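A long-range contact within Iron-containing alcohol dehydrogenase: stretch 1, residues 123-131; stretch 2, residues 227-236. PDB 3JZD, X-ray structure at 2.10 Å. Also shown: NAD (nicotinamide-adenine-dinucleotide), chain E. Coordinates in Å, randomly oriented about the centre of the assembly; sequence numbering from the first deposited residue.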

# COMPACT_ATOMS: atom_id res chain seq x y z
N TYR A 123 -10.07 -13.51 -10.25
CA TYR A 123 -8.80 -13.03 -9.67
C TYR A 123 -8.01 -12.15 -10.64
O TYR A 123 -6.83 -11.85 -10.38
N ALA A 124 -8.67 -11.74 -11.72
CA ALA A 124 -8.05 -10.96 -12.78
C ALA A 124 -7.34 -9.68 -12.31
O ALA A 124 -6.32 -9.33 -12.88
N GLY A 125 -7.90 -8.97 -11.31
CA GLY A 125 -7.25 -7.76 -10.74
C GLY A 125 -7.43 -6.42 -11.45
O GLY A 125 -6.89 -5.36 -11.03
N SER A 126 -8.22 -6.45 -12.52
CA SER A 126 -8.53 -5.28 -13.31
C SER A 126 -9.15 -4.13 -12.47
O SER A 126 -9.01 -2.96 -12.80
N GLU A 127 -9.87 -4.50 -11.42
CA GLU A 127 -10.56 -3.52 -10.58
C GLU A 127 -9.65 -2.48 -9.92
O GLU A 127 -10.11 -1.52 -9.33
N VAL A 128 -8.35 -2.74 -9.92
CA VAL A 128 -7.40 -1.83 -9.30
C VAL A 128 -6.31 -1.33 -10.27
O VAL A 128 -5.24 -0.90 -9.84
N THR A 129 -6.60 -1.32 -11.57
CA THR A 129 -5.65 -0.76 -12.55
C THR A 129 -6.35 0.32 -13.33
O THR A 129 -7.56 0.24 -13.55
N PRO A 130 -5.59 1.34 -13.78
CA PRO A 130 -6.11 2.40 -14.64
C PRO A 130 -6.08 2.04 -16.14
O PRO A 130 -6.24 2.94 -17.01
N VAL A 131 -5.87 0.76 -16.45
CA VAL A 131 -5.78 0.28 -17.83
C VAL A 131 -7.09 -0.25 -18.34
O VAL A 131 -7.77 -1.06 -17.67
N ALA A 227 -5.52 -11.73 -5.02
CA ALA A 227 -5.86 -11.14 -6.31
C ALA A 227 -5.78 -9.63 -6.23
O ALA A 227 -5.35 -8.95 -7.20
N TRP A 228 -6.19 -9.09 -5.08
CA TRP A 228 -6.16 -7.65 -4.88
C TRP A 228 -4.73 -7.11 -4.87
O TRP A 228 -4.43 -6.10 -5.55
N LEU A 229 -3.85 -7.77 -4.11
CA LEU A 229 -2.45 -7.41 -4.04
C LEU A 229 -1.78 -7.54 -5.40
O LEU A 229 -1.07 -6.62 -5.84
N CYS A 230 -2.07 -8.63 -6.11
CA CYS A 230 -1.52 -8.82 -7.44
C CYS A 230 -1.96 -7.76 -8.43
O CYS A 230 -1.16 -7.33 -9.28
N GLY A 231 -3.21 -7.35 -8.32
CA GLY A 231 -3.78 -6.39 -9.21
C GLY A 231 -3.17 -5.04 -8.91
O GLY A 231 -2.96 -4.25 -9.81
N THR A 232 -2.89 -4.78 -7.63
CA THR A 232 -2.29 -3.53 -7.22
C THR A 232 -0.90 -3.46 -7.83
O THR A 232 -0.51 -2.40 -8.31
N VAL A 233 -0.16 -4.58 -7.84
CA VAL A 233 1.17 -4.60 -8.48
C VAL A 233 1.02 -4.32 -10.00
O VAL A 233 1.73 -3.51 -10.58
N LEU A 234 0.06 -4.98 -10.65
CA LEU A 234 -0.23 -4.74 -12.08
C LEU A 234 -0.52 -3.27 -12.33
O LEU A 234 -0.08 -2.71 -13.30
N GLY A 235 -1.25 -2.63 -11.43
CA GLY A 235 -1.59 -1.24 -11.62
C GLY A 235 -0.49 -0.24 -11.35
O GLY A 235 -0.61 0.93 -11.73
N GLY A 236 0.58 -0.69 -10.70
CA GLY A 236 1.63 0.20 -10.27
C GLY A 236 3.01 0.08 -10.90
O GLY A 236 3.77 1.03 -10.83

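No direct hydrogen bond joins the two stretches; they meet through close backbone packing at glycines, and the polar link between them is a water. Gly-125 CA lies 4.0 Å from Gly-231 CA, and Thr-129 CA lies 4.2 Å from Gly-235 CA. An ideal CB built on Gly-231 would sit 2.7 Å from Gly-125 O and 2.9 Å from Val-128 CG2, both clashes; one built on Gly-235 would sit 2.6 Å from Val-128 O. Gly-125 has a positive phi of 83°, which by itself favours glycine, and its ideal CB would fall 2.9 Å from Gly-231 CA.

Val-128 points toward the helix, and its CG2 packs against the backbone at Gly-231, where a side chain is absent. With chi1 in m (-75°), Val-128 CG2 reaches 3.4 Å from Gly-231 C and 3.6 Å from Thr-232 N, while Val-128 CG1 lies 4.1 Å from Trp-228 CD1. Thr-232 points away, in rotamer m, and its OG1 donates to Trp-228 O within the helix (2.7 Å). Where the contact begins on the helix, Ala-227 points toward stretch 1, its CB 3.6 Å from Tyr-123 CB; Tyr-123 itself is directed sideways, with chi1 m. Beside this pair, water 1 donates to both Tyr-123 O and Ala-227 O, each at 2.8 Å, bridging two carbonyls that could not bond to each other.

Thr-129 (p) and Leu-234 (chi1 t, chi2 p) point toward each other's stretches, and Thr-129 CG2 meets Leu-234 CD2 at 3.6 Å. The threonine hydroxyl has other partners: Thr-129 OG1 accepts from Val-131 N (3.2 Å, 155°) and donates to NAD O7N (2.7 Å). NAD N7N in turn donates to Val-131 O (2.9 Å), so both polar atoms of the carboxamide are held by stretch 1, while Leu-234 CD2 approaches NAD O7N at 3.7 Å.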

# COMPACT_ATOMS: atom_id res chain seq x y z
CB TYR A 123 -8.00 -14.21 -9.16
CG TYR A 123 -8.84 -15.12 -8.27
CD1 TYR A 123 -9.52 -14.60 -7.16
CD2 TYR A 123 -8.91 -16.51 -8.50
CE1 TYR A 123 -10.26 -15.42 -6.35
CE2 TYR A 123 -9.64 -17.34 -7.67
CZ TYR A 123 -10.34 -16.77 -6.61
OH TYR A 123 -11.10 -17.56 -5.78
CB ALA A 124 -9.10 -10.62 -13.90
CB SER A 126 -9.46 -5.65 -14.46
OG SER A 126 -9.75 -4.49 -15.21
CB GLU A 127 -11.33 -4.23 -9.49
CG GLU A 127 -10.47 -5.13 -8.60
CD GLU A 127 -10.28 -6.55 -9.10
OE1 GLU A 127 -10.51 -6.83 -10.30
OE2 GLU A 127 -9.86 -7.39 -8.28
CB VAL A 128 -6.80 -2.42 -8.01
CG1 VAL A 128 -7.82 -2.35 -6.87
CG2 VAL A 128 -6.28 -3.81 -8.21
CB THR A 129 -5.13 -1.82 -13.58
OG1 THR A 129 -6.07 -1.92 -14.66
CG2 THR A 129 -4.90 -3.23 -12.90
CB PRO A 130 -5.14 3.55 -14.39
CG PRO A 130 -3.83 2.89 -14.06
CD PRO A 130 -4.16 1.53 -13.46
CB VAL A 131 -4.67 -0.78 -18.00
CG1 VAL A 131 -4.70 -1.37 -19.41
CG2 VAL A 131 -3.28 -0.13 -17.74
CB ALA A 227 -7.27 -11.62 -6.74
CB TRP A 228 -6.96 -7.28 -3.59
CG TRP A 228 -6.78 -5.93 -3.11
CD1 TRP A 228 -6.65 -4.81 -3.84
CD2 TRP A 228 -6.74 -5.52 -1.73
NE1 TRP A 228 -6.50 -3.72 -3.02
CE2 TRP A 228 -6.55 -4.13 -1.72
CE3 TRP A 228 -6.82 -6.21 -0.51
CZ2 TRP A 228 -6.50 -3.37 -0.53
CZ3 TRP A 228 -6.75 -5.48 0.69
CH2 TRP A 228 -6.60 -4.07 0.67
CB LEU A 229 -1.73 -8.27 -2.98
CG LEU A 229 -2.09 -8.03 -1.50
CD1 LEU A 229 -1.18 -8.74 -0.59
CD2 LEU A 229 -2.07 -6.61 -1.22
CB CYS A 230 -1.85 -10.21 -7.95
SG CYS A 230 -0.98 -11.53 -7.00
CB THR A 232 -2.24 -3.38 -5.70
OG1 THR A 232 -3.57 -3.53 -5.18
CG2 THR A 232 -1.66 -2.03 -5.34
CB VAL A 233 1.94 -5.92 -8.21
CG1 VAL A 233 3.26 -6.00 -8.99
CG2 VAL A 233 2.15 -6.14 -6.67
CB LEU A 234 -1.44 -5.58 -12.52
CG LEU A 234 -1.97 -5.43 -13.95
CD1 LEU A 234 -0.90 -5.79 -15.00
CD2 LEU A 234 -3.30 -6.24 -14.14
PA NAD E . -14.09 -13.06 -17.64
O1A NAD E . -14.49 -11.75 -17.03
O2A NAD E . -13.93 -12.88 -19.09
O5B NAD E . -15.05 -14.24 -17.12
C5B NAD E . -15.10 -15.49 -17.81
C4B NAD E . -16.44 -16.15 -17.54
O4B NAD E . -16.57 -16.53 -16.18
C3B NAD E . -17.59 -15.19 -17.80
O3B NAD E . -18.65 -15.83 -18.45
C2B NAD E . -18.08 -14.80 -16.42
O2B NAD E . -19.45 -14.45 -16.42
C1B NAD E . -17.79 -16.08 -15.64
N9A NAD E . -17.60 -15.83 -14.21
C8A NAD E . -16.77 -14.87 -13.70
N7A NAD E . -16.82 -14.95 -12.36
C5A NAD E . -17.66 -15.92 -11.99
C6A NAD E . -18.11 -16.38 -10.75
N6A NAD E . -17.48 -16.11 -9.62
N1A NAD E . -19.04 -17.39 -10.72
C2A NAD E . -19.53 -17.93 -11.88
N3A NAD E . -19.09 -17.48 -13.11
C4A NAD E . -18.18 -16.47 -13.17
O3 NAD E . -12.69 -13.66 -17.11
PN NAD E . -11.48 -12.86 -16.42
O1N NAD E . -10.30 -13.81 -16.59
O2N NAD E . -11.90 -12.34 -15.10
O5D NAD E . -11.24 -11.57 -17.27
C5D NAD E . -10.37 -11.58 -18.36
C4D NAD E . -10.63 -10.32 -19.15
O4D NAD E . -10.27 -9.24 -18.34
C3D NAD E . -9.75 -10.23 -20.39
O3D NAD E . -10.40 -9.41 -21.32
C2D NAD E . -8.52 -9.56 -19.86
O2D NAD E . -7.75 -8.99 -20.89
C1D NAD E . -9.17 -8.56 -18.91
N1N NAD E . -8.21 -8.08 -17.90
C2N NAD E . -7.88 -6.75 -17.91
C3N NAD E . -6.99 -6.24 -16.98
C7N NAD E . -6.70 -4.75 -16.93
O7N NAD E . -5.85 -4.25 -15.95
N7N NAD E . -7.26 -3.90 -17.76
C4N NAD E . -6.44 -7.10 -16.02
C5N NAD E . -6.78 -8.45 -16.01
C6N NAD E . -7.70 -8.93 -16.95
O HOH W 1 -4.92 -9.94 -9.73